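Local coordinates for afamin (Homo sapiens, PDB 6FAK), which carries hydrophobic molecules in body fluids, binds vitamin E and keeps lipidated Wnt proteins soluble and active, at residues A[26-30]-A[42-46]; A[31-37]-A[146-152]; A[36-41]-A[83-87]; A[45-49]-A[72-77]; A[153-158]-A[253-257]. One frame throughout, in Å; residues are numbered along the deposited sequence.

Contact 1 of 5, residues A[26-30]-A[42-46]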
# COMPACT_ATOMS: atom_id res chain seq x y z
N THR A 26 -6.85 14.01 16.31
CA THR A 26 -6.08 13.58 17.46
C THR A 26 -6.15 12.04 17.69
O THR A 26 -5.14 11.40 18.03
CB THR A 26 -6.57 14.32 18.74
OG1 THR A 26 -6.35 15.73 18.56
CG2 THR A 26 -5.78 13.89 19.93
N ILE A 27 -7.35 11.50 17.54
CA ILE A 27 -7.61 10.06 17.64
C ILE A 27 -6.78 9.31 16.60
O ILE A 27 -6.11 8.32 16.94
CB ILE A 27 -9.12 9.76 17.48
CG1 ILE A 27 -9.83 10.19 18.75
CG2 ILE A 27 -9.38 8.28 17.22
CD1 ILE A 27 -11.36 10.13 18.64
N ILE A 28 -6.81 9.81 15.35
CA ILE A 28 -6.06 9.14 14.28
C ILE A 28 -4.56 9.12 14.67
O ILE A 28 -3.95 8.06 14.68
CB ILE A 28 -6.19 9.85 12.93
CG1 ILE A 28 -7.62 9.70 12.37
CG2 ILE A 28 -5.20 9.26 11.93
CD1 ILE A 28 -7.88 10.43 11.08
N ALA A 29 -4.01 10.27 15.03
CA ALA A 29 -2.56 10.34 15.37
C ALA A 29 -2.18 9.39 16.54
O ALA A 29 -1.20 8.65 16.47
CB ALA A 29 -2.18 11.76 15.72
N PHE A 30 -2.94 9.48 17.61
CA PHE A 30 -2.68 8.75 18.83
C PHE A 30 -2.81 7.25 18.59
O PHE A 30 -1.88 6.51 18.91
CB PHE A 30 -3.62 9.20 19.94
CG PHE A 30 -3.23 8.73 21.34
CD1 PHE A 30 -2.05 8.09 21.63
CD2 PHE A 30 -4.10 8.99 22.37
CE1 PHE A 30 -1.73 7.71 22.94
CE2 PHE A 30 -3.84 8.57 23.69
CZ PHE A 30 -2.62 7.96 23.98
N MET A 42 -7.61 7.74 24.56
CA MET A 42 -7.81 8.67 23.45
C MET A 42 -8.50 9.98 23.90
O MET A 42 -8.05 11.07 23.58
CB MET A 42 -8.65 8.04 22.31
CG MET A 42 -8.10 6.82 21.62
SD MET A 42 -6.74 7.24 20.53
CE MET A 42 -5.48 6.12 21.11
N GLU A 43 -9.58 9.82 24.67
CA GLU A 43 -10.40 10.91 25.19
C GLU A 43 -9.60 11.93 26.00
O GLU A 43 -9.78 13.14 25.84
CB GLU A 43 -11.56 10.34 26.04
CG GLU A 43 -12.61 9.52 25.26
CD GLU A 43 -13.65 8.84 26.17
OE1 GLU A 43 -13.28 8.26 27.24
OE2 GLU A 43 -14.85 8.85 25.82
N LYS A 44 -8.67 11.45 26.81
CA LYS A 44 -7.81 12.33 27.58
C LYS A 44 -6.88 13.16 26.71
O LYS A 44 -6.70 14.35 26.98
CB LYS A 44 -7.00 11.52 28.59
CG LYS A 44 -7.85 10.80 29.63
CD LYS A 44 -7.04 10.38 30.85
CE LYS A 44 -6.21 9.14 30.58
NZ LYS A 44 -7.02 7.89 30.65
N LEU A 45 -6.29 12.56 25.66
CA LEU A 45 -5.51 13.37 24.69
C LEU A 45 -6.40 14.39 23.94
O LEU A 45 -5.98 15.54 23.71
CB LEU A 45 -4.72 12.53 23.71
CG LEU A 45 -3.76 13.27 22.74
CD1 LEU A 45 -2.66 14.04 23.45
CD2 LEU A 45 -3.11 12.29 21.77
N VAL A 46 -7.59 13.97 23.54
CA VAL A 46 -8.53 14.90 22.86
C VAL A 46 -8.66 16.19 23.68
O VAL A 46 -8.46 17.29 23.14
CB VAL A 46 -9.88 14.23 22.54
CG1 VAL A 46 -10.91 15.24 22.06
CG2 VAL A 46 -9.69 13.18 21.44

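Contact 2 of 5, residues A[31-37]-A[146-152]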
# COMPACT_ATOMS: atom_id res chain seq x y z
N ALA A 31 -3.87 6.87 17.89
CA ALA A 31 -4.15 5.45 17.58
C ALA A 31 -3.11 4.84 16.68
O ALA A 31 -2.76 3.66 16.85
CB ALA A 31 -5.55 5.29 16.99
N GLN A 32 -2.59 5.62 15.73
CA GLN A 32 -1.53 5.10 14.83
C GLN A 32 -0.17 4.98 15.54
O GLN A 32 0.52 4.00 15.33
CB GLN A 32 -1.37 5.98 13.57
CG GLN A 32 -2.60 5.98 12.69
CD GLN A 32 -2.37 6.69 11.37
OE1 GLN A 32 -1.82 7.81 11.36
NE2 GLN A 32 -2.84 6.07 10.26
N TYR A 33 0.21 6.00 16.32
CA TYR A 33 1.45 5.97 17.05
C TYR A 33 1.49 4.95 18.20
O TYR A 33 2.54 4.34 18.46
CB TYR A 33 1.81 7.38 17.56
CG TYR A 33 2.45 8.25 16.47
CD1 TYR A 33 3.59 7.83 15.78
CD2 TYR A 33 1.96 9.50 16.19
CE1 TYR A 33 4.20 8.64 14.83
CE2 TYR A 33 2.56 10.32 15.22
CZ TYR A 33 3.66 9.88 14.57
OH TYR A 33 4.25 10.70 13.63
N VAL A 34 0.37 4.79 18.89
CA VAL A 34 0.30 3.97 20.12
C VAL A 34 -0.91 3.06 19.94
O VAL A 34 -2.04 3.34 20.39
CB VAL A 34 0.20 4.83 21.41
CG1 VAL A 34 0.37 3.93 22.63
CG2 VAL A 34 1.25 5.93 21.46
N GLN A 35 -0.67 2.02 19.17
CA GLN A 35 -1.75 1.17 18.69
C GLN A 35 -2.36 0.31 19.81
O GLN A 35 -3.43 -0.24 19.61
CB GLN A 35 -1.22 0.26 17.56
CG GLN A 35 -0.88 1.03 16.29
CD GLN A 35 0.05 0.26 15.45
OE1 GLN A 35 1.24 0.35 15.66
NE2 GLN A 35 -0.48 -0.57 14.54
N GLU A 36 -1.66 0.20 20.93
CA GLU A 36 -2.15 -0.50 22.15
C GLU A 36 -3.01 0.39 23.03
O GLU A 36 -3.70 -0.13 23.94
CB GLU A 36 -0.98 -1.03 23.02
CG GLU A 36 0.04 -1.86 22.27
CD GLU A 36 1.12 -1.01 21.49
OE1 GLU A 36 1.03 0.26 21.44
OE2 GLU A 36 2.08 -1.64 20.92
N ALA A 37 -2.99 1.71 22.82
CA ALA A 37 -3.79 2.62 23.65
C ALA A 37 -5.30 2.35 23.55
O ALA A 37 -5.82 1.99 22.46
CB ALA A 37 -3.49 4.07 23.35
N ALA A 146 -7.81 3.31 12.62
CA ALA A 146 -6.47 3.88 12.61
C ALA A 146 -5.40 3.01 13.28
O ALA A 146 -4.32 2.84 12.76
CB ALA A 146 -6.48 5.25 13.24
N ARG A 147 -5.75 2.39 14.41
CA ARG A 147 -4.80 1.49 15.09
C ARG A 147 -4.49 0.26 14.27
O ARG A 147 -3.38 -0.28 14.39
CB ARG A 147 -5.27 1.12 16.52
CG ARG A 147 -6.57 0.32 16.59
CD ARG A 147 -7.30 0.52 17.94
NE ARG A 147 -6.44 0.12 19.06
CZ ARG A 147 -6.66 -0.88 19.90
NH1 ARG A 147 -7.78 -1.60 19.81
NH2 ARG A 147 -5.76 -1.16 20.83
N ARG A 148 -5.42 -0.13 13.40
CA ARG A 148 -5.20 -1.27 12.49
C ARG A 148 -4.58 -0.88 11.15
O ARG A 148 -4.20 -1.76 10.40
CB ARG A 148 -6.49 -2.03 12.25
CG ARG A 148 -6.94 -2.88 13.46
CD ARG A 148 -8.41 -3.35 13.33
NE ARG A 148 -8.79 -4.15 14.51
CZ ARG A 148 -9.18 -3.65 15.66
NH1 ARG A 148 -9.36 -2.33 15.81
NH2 ARG A 148 -9.39 -4.47 16.70
N ASN A 149 -4.45 0.42 10.89
CA ASN A 149 -3.94 0.95 9.61
C ASN A 149 -2.98 2.10 9.95
O ASN A 149 -3.25 3.27 9.65
CB ASN A 149 -5.11 1.41 8.71
CG ASN A 149 -5.98 0.28 8.27
OD1 ASN A 149 -5.65 -0.37 7.31
ND2 ASN A 149 -7.07 -0.02 9.03
N PRO A 150 -1.85 1.79 10.61
CA PRO A 150 -1.06 2.84 11.22
C PRO A 150 -0.33 3.76 10.25
O PRO A 150 0.14 4.79 10.69
CB PRO A 150 0.03 2.06 12.00
CG PRO A 150 0.07 0.71 11.36
CD PRO A 150 -1.33 0.45 10.91
N PHE A 151 -0.22 3.35 8.97
CA PHE A 151 0.50 4.14 7.98
C PHE A 151 -0.41 4.89 7.03
O PHE A 151 0.10 5.67 6.25
CB PHE A 151 1.46 3.28 7.20
CG PHE A 151 2.50 2.63 8.06
CD1 PHE A 151 3.49 3.40 8.62
CD2 PHE A 151 2.46 1.26 8.33
CE1 PHE A 151 4.41 2.87 9.46
CE2 PHE A 151 3.40 0.72 9.16
CZ PHE A 151 4.37 1.52 9.71
N VAL A 152 -1.72 4.65 7.07
CA VAL A 152 -2.63 5.30 6.12
C VAL A 152 -2.71 6.78 6.44
O VAL A 152 -2.79 7.18 7.60
CB VAL A 152 -4.03 4.68 6.13
CG1 VAL A 152 -4.97 5.30 5.08
CG2 VAL A 152 -3.87 3.21 5.74
O HOH W 1 -0.35 8.68 9.42
O HOH W 2 -2.86 9.53 9.27
O HOH W 3 -4.81 2.52 20.01

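Contact 3 of 5, residues A[36-41]-A[83-87]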
# COMPACT_ATOMS: atom_id res chain seq x y z
N GLU A 36 -1.66 0.20 20.93
CA GLU A 36 -2.15 -0.50 22.15
C GLU A 36 -3.01 0.39 23.03
O GLU A 36 -3.70 -0.13 23.94
CB GLU A 36 -0.98 -1.03 23.02
CG GLU A 36 0.04 -1.86 22.27
CD GLU A 36 1.12 -1.01 21.49
OE1 GLU A 36 1.03 0.26 21.44
OE2 GLU A 36 2.08 -1.64 20.92
N ALA A 37 -2.99 1.71 22.82
CA ALA A 37 -3.79 2.62 23.65
C ALA A 37 -5.30 2.35 23.55
O ALA A 37 -5.82 1.99 22.46
CB ALA A 37 -3.49 4.07 23.35
N THR A 38 -5.98 2.48 24.70
CA THR A 38 -7.39 2.21 24.85
C THR A 38 -8.16 3.44 24.41
O THR A 38 -7.61 4.54 24.30
CB THR A 38 -7.76 1.87 26.33
OG1 THR A 38 -7.43 2.99 27.17
CG2 THR A 38 -6.99 0.65 26.85
N PHE A 39 -9.45 3.27 24.18
CA PHE A 39 -10.33 4.39 23.83
C PHE A 39 -10.48 5.45 24.92
O PHE A 39 -10.57 6.64 24.61
CB PHE A 39 -11.71 3.92 23.35
CG PHE A 39 -12.53 5.02 22.73
CD1 PHE A 39 -12.29 5.44 21.43
CD2 PHE A 39 -13.47 5.72 23.49
CE1 PHE A 39 -13.01 6.48 20.87
CE2 PHE A 39 -14.20 6.76 22.94
CZ PHE A 39 -13.97 7.14 21.61
N GLU A 40 -10.48 5.03 26.17
CA GLU A 40 -10.47 5.98 27.29
C GLU A 40 -9.25 6.88 27.26
O GLU A 40 -9.33 8.09 27.53
CB GLU A 40 -10.52 5.24 28.63
CG GLU A 40 -11.87 4.60 28.91
CD GLU A 40 -11.99 3.98 30.30
OE1 GLU A 40 -13.14 3.63 30.68
OE2 GLU A 40 -10.97 3.83 31.01
N GLU A 41 -8.09 6.28 26.93
CA GLU A 41 -6.86 7.05 26.80
C GLU A 41 -6.97 8.09 25.67
O GLU A 41 -6.53 9.22 25.84
CB GLU A 41 -5.64 6.11 26.69
CG GLU A 41 -5.39 5.29 27.98
CD GLU A 41 -4.44 4.09 27.85
OE1 GLU A 41 -4.15 3.58 26.75
OE2 GLU A 41 -3.94 3.63 28.91
N LEU A 83 1.69 6.27 31.03
CA LEU A 83 1.31 5.80 29.68
C LEU A 83 2.51 5.30 28.86
O LEU A 83 2.42 4.22 28.26
CB LEU A 83 0.53 6.89 28.96
CG LEU A 83 -0.12 6.52 27.63
CD1 LEU A 83 -1.50 5.90 27.84
CD2 LEU A 83 -0.24 7.75 26.76
N PRO A 84 3.64 6.05 28.84
CA PRO A 84 4.81 5.53 28.07
C PRO A 84 5.28 4.17 28.59
O PRO A 84 5.57 3.25 27.81
CB PRO A 84 5.87 6.61 28.28
CG PRO A 84 5.08 7.84 28.48
CD PRO A 84 3.92 7.41 29.33
N GLN A 85 5.30 4.03 29.90
CA GLN A 85 5.70 2.77 30.54
C GLN A 85 4.64 1.67 30.30
O GLN A 85 4.98 0.53 30.02
CB GLN A 85 5.89 3.01 32.04
CG GLN A 85 7.06 3.97 32.33
CD GLN A 85 6.72 5.47 32.31
OE1 GLN A 85 5.57 5.89 32.08
NE2 GLN A 85 7.71 6.28 32.55
N LYS A 86 3.36 2.02 30.37
CA LYS A 86 2.31 1.05 30.15
C LYS A 86 2.36 0.43 28.73
O LYS A 86 2.19 -0.80 28.58
CB LYS A 86 0.96 1.72 30.36
CG LYS A 86 -0.22 0.79 30.22
CD LYS A 86 -1.51 1.48 30.57
CE LYS A 86 -2.70 0.62 30.19
NZ LYS A 86 -3.97 1.38 30.36
N HIS A 87 2.62 1.26 27.70
CA HIS A 87 2.61 0.79 26.31
C HIS A 87 3.99 0.72 25.70
O HIS A 87 4.15 0.68 24.47
CB HIS A 87 1.68 1.65 25.49
CG HIS A 87 0.26 1.64 25.98
ND1 HIS A 87 -0.46 0.49 26.16
CD2 HIS A 87 -0.57 2.66 26.28
CE1 HIS A 87 -1.68 0.78 26.57
NE2 HIS A 87 -1.77 2.10 26.66
O HOH W 4 3.35 1.63 21.90

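Contact 4 of 5, residues A[45-49]-A[72-77]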
# COMPACT_ATOMS: atom_id res chain seq x y z
N LEU A 45 -6.29 12.56 25.66
CA LEU A 45 -5.51 13.37 24.69
C LEU A 45 -6.40 14.39 23.94
O LEU A 45 -5.98 15.54 23.71
CB LEU A 45 -4.72 12.53 23.71
CG LEU A 45 -3.76 13.27 22.74
CD1 LEU A 45 -2.66 14.04 23.45
CD2 LEU A 45 -3.11 12.29 21.77
N VAL A 46 -7.59 13.97 23.54
CA VAL A 46 -8.53 14.90 22.86
C VAL A 46 -8.66 16.19 23.68
O VAL A 46 -8.46 17.29 23.14
CB VAL A 46 -9.88 14.23 22.54
CG1 VAL A 46 -10.91 15.24 22.06
CG2 VAL A 46 -9.69 13.18 21.44
N LYS A 47 -8.92 16.06 24.99
CA LYS A 47 -9.11 17.23 25.87
C LYS A 47 -7.86 18.12 25.87
O LYS A 47 -7.97 19.33 25.71
CB LYS A 47 -9.46 16.83 27.31
CG LYS A 47 -10.70 15.96 27.51
CD LYS A 47 -12.00 16.59 27.04
CE LYS A 47 -12.41 16.18 25.62
NZ LYS A 47 -12.52 14.71 25.42
N ASP A 48 -6.67 17.51 25.96
CA ASP A 48 -5.40 18.26 25.87
C ASP A 48 -5.19 19.04 24.58
O ASP A 48 -4.69 20.16 24.63
CB ASP A 48 -4.20 17.34 26.07
CG ASP A 48 -4.10 16.78 27.47
OD1 ASP A 48 -4.88 17.21 28.35
OD2 ASP A 48 -3.20 15.93 27.70
N MET A 49 -5.54 18.46 23.44
CA MET A 49 -5.36 19.15 22.15
C MET A 49 -6.43 20.23 21.87
O MET A 49 -6.12 21.27 21.28
CB MET A 49 -5.30 18.14 21.00
CG MET A 49 -4.14 17.18 21.10
SD MET A 49 -2.52 17.97 20.97
CE MET A 49 -2.65 18.73 19.36
N VAL A 72 4.12 18.92 19.37
CA VAL A 72 3.08 19.23 20.36
C VAL A 72 2.33 17.97 20.80
O VAL A 72 2.23 17.71 21.99
CB VAL A 72 2.06 20.29 19.85
CG1 VAL A 72 0.96 20.53 20.89
CG2 VAL A 72 2.78 21.62 19.55
N LEU A 73 1.82 17.20 19.84
CA LEU A 73 1.08 15.95 20.10
C LEU A 73 1.89 14.97 20.90
O LEU A 73 1.39 14.38 21.87
CB LEU A 73 0.71 15.30 18.78
CG LEU A 73 -0.09 13.99 18.90
CD1 LEU A 73 -1.58 14.34 18.78
CD2 LEU A 73 0.39 13.02 17.83
N GLN A 74 3.15 14.77 20.51
CA GLN A 74 4.02 13.80 21.16
C GLN A 74 4.40 14.25 22.57
O GLN A 74 4.50 13.42 23.48
CB GLN A 74 5.25 13.48 20.28
CG GLN A 74 4.82 12.68 19.04
CD GLN A 74 5.89 12.46 17.98
OE1 GLN A 74 7.07 12.81 18.18
NE2 GLN A 74 5.49 11.75 16.89
N GLU A 75 4.56 15.56 22.77
CA GLU A 75 4.74 16.08 24.12
C GLU A 75 3.55 15.73 25.01
O GLU A 75 3.74 15.24 26.14
CB GLU A 75 4.94 17.60 24.08
CG GLU A 75 5.05 18.23 25.45
CD GLU A 75 6.39 17.96 26.14
OE1 GLU A 75 7.34 17.42 25.49
OE2 GLU A 75 6.49 18.33 27.34
N LYS A 76 2.32 15.95 24.51
CA LYS A 76 1.13 15.66 25.30
C LYS A 76 0.93 14.18 25.59
O LYS A 76 0.44 13.81 26.64
CB LYS A 76 -0.13 16.18 24.61
CG LYS A 76 -0.20 17.69 24.40
CD LYS A 76 0.11 18.48 25.66
CE LYS A 76 -0.10 19.99 25.51
NZ LYS A 76 0.11 20.66 26.83
N ILE A 77 1.23 13.33 24.63
CA ILE A 77 1.18 11.88 24.85
C ILE A 77 2.20 11.46 25.93
O ILE A 77 1.87 10.70 26.84
CB ILE A 77 1.46 11.11 23.53
CG1 ILE A 77 0.26 11.23 22.60
CG2 ILE A 77 1.80 9.64 23.77
CD1 ILE A 77 0.56 10.77 21.19
O HOH W 5 -0.83 15.27 28.38

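Contact 5 of 5, residues A[153-158]-A[253-257]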
# COMPACT_ATOMS: atom_id res chain seq x y z
N PHE A 153 -2.69 7.59 5.39
CA PHE A 153 -2.59 9.05 5.58
C PHE A 153 -3.94 9.60 6.05
O PHE A 153 -5.00 9.08 5.65
CB PHE A 153 -2.22 9.76 4.28
CG PHE A 153 -0.88 9.41 3.69
CD1 PHE A 153 0.09 8.63 4.36
CD2 PHE A 153 -0.55 9.95 2.46
CE1 PHE A 153 1.34 8.36 3.78
CE2 PHE A 153 0.70 9.69 1.86
CZ PHE A 153 1.62 8.88 2.50
N ALA A 154 -3.89 10.66 6.89
CA ALA A 154 -5.11 11.23 7.50
C ALA A 154 -6.22 11.63 6.53
O ALA A 154 -7.39 11.32 6.81
CB ALA A 154 -4.79 12.34 8.47
N PRO A 155 -5.89 12.32 5.43
CA PRO A 155 -6.94 12.69 4.49
C PRO A 155 -7.68 11.45 3.95
O PRO A 155 -8.90 11.48 3.77
CB PRO A 155 -6.17 13.41 3.36
CG PRO A 155 -4.96 13.95 4.03
CD PRO A 155 -4.60 12.95 5.07
N THR A 156 -6.96 10.35 3.75
CA THR A 156 -7.56 9.09 3.32
C THR A 156 -8.53 8.50 4.38
O THR A 156 -9.69 8.14 4.06
CB THR A 156 -6.48 8.08 2.92
OG1 THR A 156 -5.65 8.68 1.91
CG2 THR A 156 -7.12 6.82 2.40
N LEU A 157 -8.06 8.44 5.61
CA LEU A 157 -8.83 7.90 6.72
C LEU A 157 -10.09 8.71 6.99
O LEU A 157 -11.17 8.13 7.27
CB LEU A 157 -7.99 7.83 8.00
CG LEU A 157 -7.54 6.52 8.61
CD1 LEU A 157 -7.50 5.31 7.65
CD2 LEU A 157 -6.24 6.67 9.38
N LEU A 158 -9.95 10.03 6.96
CA LEU A 158 -11.13 10.93 7.10
C LEU A 158 -12.16 10.76 5.96
O LEU A 158 -13.37 10.78 6.19
CB LEU A 158 -10.69 12.38 7.18
CG LEU A 158 -9.90 12.80 8.41
CD1 LEU A 158 -9.28 14.17 8.16
CD2 LEU A 158 -10.74 12.84 9.66
N VAL A 253 -0.05 14.01 11.42
CA VAL A 253 -1.41 14.13 10.82
C VAL A 253 -1.78 15.56 10.41
O VAL A 253 -2.29 15.77 9.32
CB VAL A 253 -2.50 13.49 11.69
CG1 VAL A 253 -2.24 12.00 11.87
CG2 VAL A 253 -2.61 14.18 13.05
N VAL A 254 -1.48 16.52 11.28
CA VAL A 254 -1.71 17.95 10.98
C VAL A 254 -0.91 18.45 9.77
O VAL A 254 -1.47 19.04 8.85
CB VAL A 254 -1.43 18.84 12.23
CG1 VAL A 254 -1.57 20.31 11.90
CG2 VAL A 254 -2.40 18.47 13.35
N GLN A 255 0.39 18.20 9.76
CA GLN A 255 1.23 18.60 8.64
C GLN A 255 0.81 17.91 7.33
O GLN A 255 0.88 18.50 6.24
CB GLN A 255 2.70 18.28 8.92
CG GLN A 255 3.67 19.01 8.00
CD GLN A 255 3.55 20.54 8.15
OE1 GLN A 255 3.24 21.05 9.22
NE2 GLN A 255 3.71 21.23 7.06
N CYS A 256 0.41 16.65 7.45
CA CYS A 256 -0.08 15.90 6.31
C CYS A 256 -1.28 16.58 5.67
O CYS A 256 -1.32 16.77 4.44
CB CYS A 256 -0.39 14.45 6.73
SG CYS A 256 -0.90 13.30 5.44
N ILE A 257 -2.28 16.91 6.50
CA ILE A 257 -3.49 17.60 6.03
C ILE A 257 -3.14 18.93 5.38
O ILE A 257 -3.56 19.17 4.26
CB ILE A 257 -4.58 17.74 7.16
CG1 ILE A 257 -5.20 16.39 7.48
CG2 ILE A 257 -5.70 18.68 6.74
CD1 ILE A 257 -5.83 16.28 8.85

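Contact 1 of 5, residues A[26-30]-A[42-46]
F30 and M42 meet through a methyl group laid on an aromatic face. CE of M42 sits 3.7 Å from the centroid of the F30 ring, 27° off the ring normal, so this is a CH-pi contact. CE is displaced toward the rim, and its nearest ring atom is CD2 of F30 at 3.4 Å. SD of M42 lies further out, 4.5 Å from the same centroid and oblique to the ring, which makes the pair a Met-aromatic contact as well. The chain of M42 is bent at chi2 (-73°) and again at chi3, and the bends turn its methyl group onto the ring. L45 reaches the ring too, with CD2 3.5 Å from CD2 of F30, at an oblique angle.

T26 stands one turn before F30. Its CG2 lies 3.5 Å from CG of L45, while its OG1 is turned back to bond the backbone O of I22. The methyl thus serves the packing and the hydroxyl stays within its own helix. I27 adds a further contact, CG1 to CG2 of V46 at 4.0 Å. No hydrogen bond crosses between the segments, and every touching residue is buried.

The two segments belong to helices 22-33 and 39-58, which follow each other in the albumin 1 region. Their axes come within 9.5 Å here, with N-to-C directions 125° apart. Helix 69-78 packs on F30 and L45, and Y143 of helix 134-148 touches I27 and M42. The contact is therefore part of the helical core of this region.

Contact 2 of 5, residues A[31-37]-A[146-152]
Q32 points its amide at the turn that follows helix 134-148 and gives both N-H groups of NE2 to backbone carbonyls. The bond to O of V152 is 2.9 Å long and nearly straight (172°). It lies in the amide plane and uses a lone pair of the carbonyl. The bond from NE2 to O of N149, also 2.9 Å, is more bent, and its acceptor is tilted 20° out of the amide plane. Two waters lie within bonding distance of OE1 of Q32. Both also approach O of V152, one of them only weakly. Replacing Q32 with a leucine would probably leave the carbonyls of N149 and V152 without this shared donor and set the turn freer to shift.

The two segments come where helices 22-33 and 134-148 give way to turns. Each segment then holds a type I beta turn, V34 to A37 and N149 to V152. Two helices of the first albumin region are thus joined through side chains that bond to backbone.

Q35 and R147 exchange such bonds. NE2 of Q35 meets O of R147 at 2.9 Å, with the acceptor in its amide plane, and lies 3.5 Å from CG of P150. In return, NH2 of R147 reaches O of Q35 at 2.8 Å in a bent bond, tilted from the guanidinium plane. The chain of R147 is bent at chi3 (-59°), which brings NE near the same oxygen for a weak second bond. OE1 of Q35 accepts from the backbone N of K109. CB of A31 rests on CB of A146 at 3.9 Å.

Contact 3 of 5, residues A[36-41]-A[83-87]
E41 places CG anti to its carbonyl carbon (chi1 -66°) and runs extended beyond it, while H87 at chi1 -59° turns its ring to meet the carboxylate. NE2 of H87 bonds OE1 of E41 at 2.8 Å. The oxygen is met on its syn side, and it lies close to the imidazole plane, at the ring edge. The carboxylate and ring planes stand 83° apart. K86 is extended throughout and comes from the opposite direction to E41. Its NZ forms a salt bridge with OE2 of E41 at 2.7 Å, from above the carboxylate plane.

OE1 of E41 has a second donor in the backbone N of T38, at 3.0 Å. T38 is the N-cap of helix 39-58, and its OG1 accepts a weak bond from N of E41, so the two residues form a capping box. The carboxylate thus joins the helix start to H87 and K86, and the salt-bridged K86 would probably stabilise its negative charge. CD1 of L83 covers the carboxylate carbon, CD of E41, at 3.5 Å. The H87 ring is packed between the backbone of E36 and A37 on one face and CG of K86 on the other. A water lies within bonding distance of both OE1 of E36 and O of H87, and OE2 of E36 pairs with K109.

The contact joins the start of helix 39-58 to the short helix 83-86. F30 of helix 22-33 packs on A37 and L83, and F89 lies against L83.

Contact 4 of 5, residues A[45-49]-A[72-77]
The short segments 45-49 and 72-77 cross with their N-to-C directions 131° apart and approach to 10.3 Å between axes. L45 points into the contact, and its two methyl groups meet different partners. CD1 meets CB of K76 at 3.5 Å, with the side chains at about a right angle. CD2 lies 3.6 Å from CG1 of I77 and also touches CD1 of L73 at 3.9 Å. Cutting L45 back to an alanine would probably open a gap here, leaving I77 and the base of K76 without their main packing partner across the contact.

M49 stands one turn further on. Its chain is bent at chi2 and chi3 (-64° and -59°), which folds the thioether toward the partner helix. SD of M49 lies 4.2 Å from CG of K76. CE is near CG1 of V72, and SD also comes near CD1 of L73. These contacts are longer than those of L45.

D48 and K76 are linked through solvent. One water donates to OD2 of D48 and to O of K76, both at 2.6 Å. The charged ends of D48 and K76 stay apart, with OD2 to NZ at 5.8 Å. NZ of K76 bonds a hexaethylene glycol molecule, probably from the crystallisation liquor.

The contact packs helix 39-58 against helix 69-78 in the albumin 1 region. Helix 22-33 lies against both, and its A29 packs on L73 and its Y33 on Q74.

Contact 5 of 5, residues A[153-158]-A[253-257]
I257 reaches across to A154 and L158 with the long branch of its side chain. From CB the chain runs to CG1, which is anti to the carbonyl carbon (chi1 -71°). CG1 lies 4.2 Å from CG of P155 and about as far from CB of A154. At the tip, CD1 meets CB of A154 and CD1 of L158, each at 4.1 Å, and the L158 side chain crosses it at about a right angle. CB of A154 also lies 4.1 Å from CB of V253, whose side chain has two conformers, so that part of the packing is less certain.

The packing joins the starts of two helices, 154-171 and 253-268. Their segments cross almost at right angles (88°) and come within 9.9 Å between axes. The first belongs to the albumin 1 region and the second to albumin 2, so the contact is an interface between homologous regions of the albumin fold. Segment 253-257 is also part of the region that forms the pocket for hydrophobic ligands.

C256 meets the opening turn of helix 154-171. Its SG lies 3.7 Å from CD of P155 and 4.0 Å from CB of F153. The same sulfur is 4.9 Å from the centroid of the F153 ring, oblique to it, in a Cys sulfur-aromatic contact. A disulfide to C248 of helix 231-250 fixes this sulfur. Helix 231-250 also packs on F153, whose ring meets that of Y245.

Overall arrangement
Contacts 1 to 4 lie within the albumin 1 region, and contact 5 joins it to albumin 2. Contacts 1 and 4 are closest, with centres 7 Å apart, and share L45 and V46 on helix 39-58. Contact 3 uses the start of that helix. Helix 22-33 carries one side of contacts 1 and 2. Along the chain, contacts 3 and 4 are nested inside the loop closed by contact 2, and contact 5 follows in series. Contact 5 touches contacts 1 and 2 through V253 and L157, while contact 3 is about 22 Å from it between centres. Contacts 1 and 2 thus lead from the first region's core to its junction with the second, which holds the hydrophobic pocket.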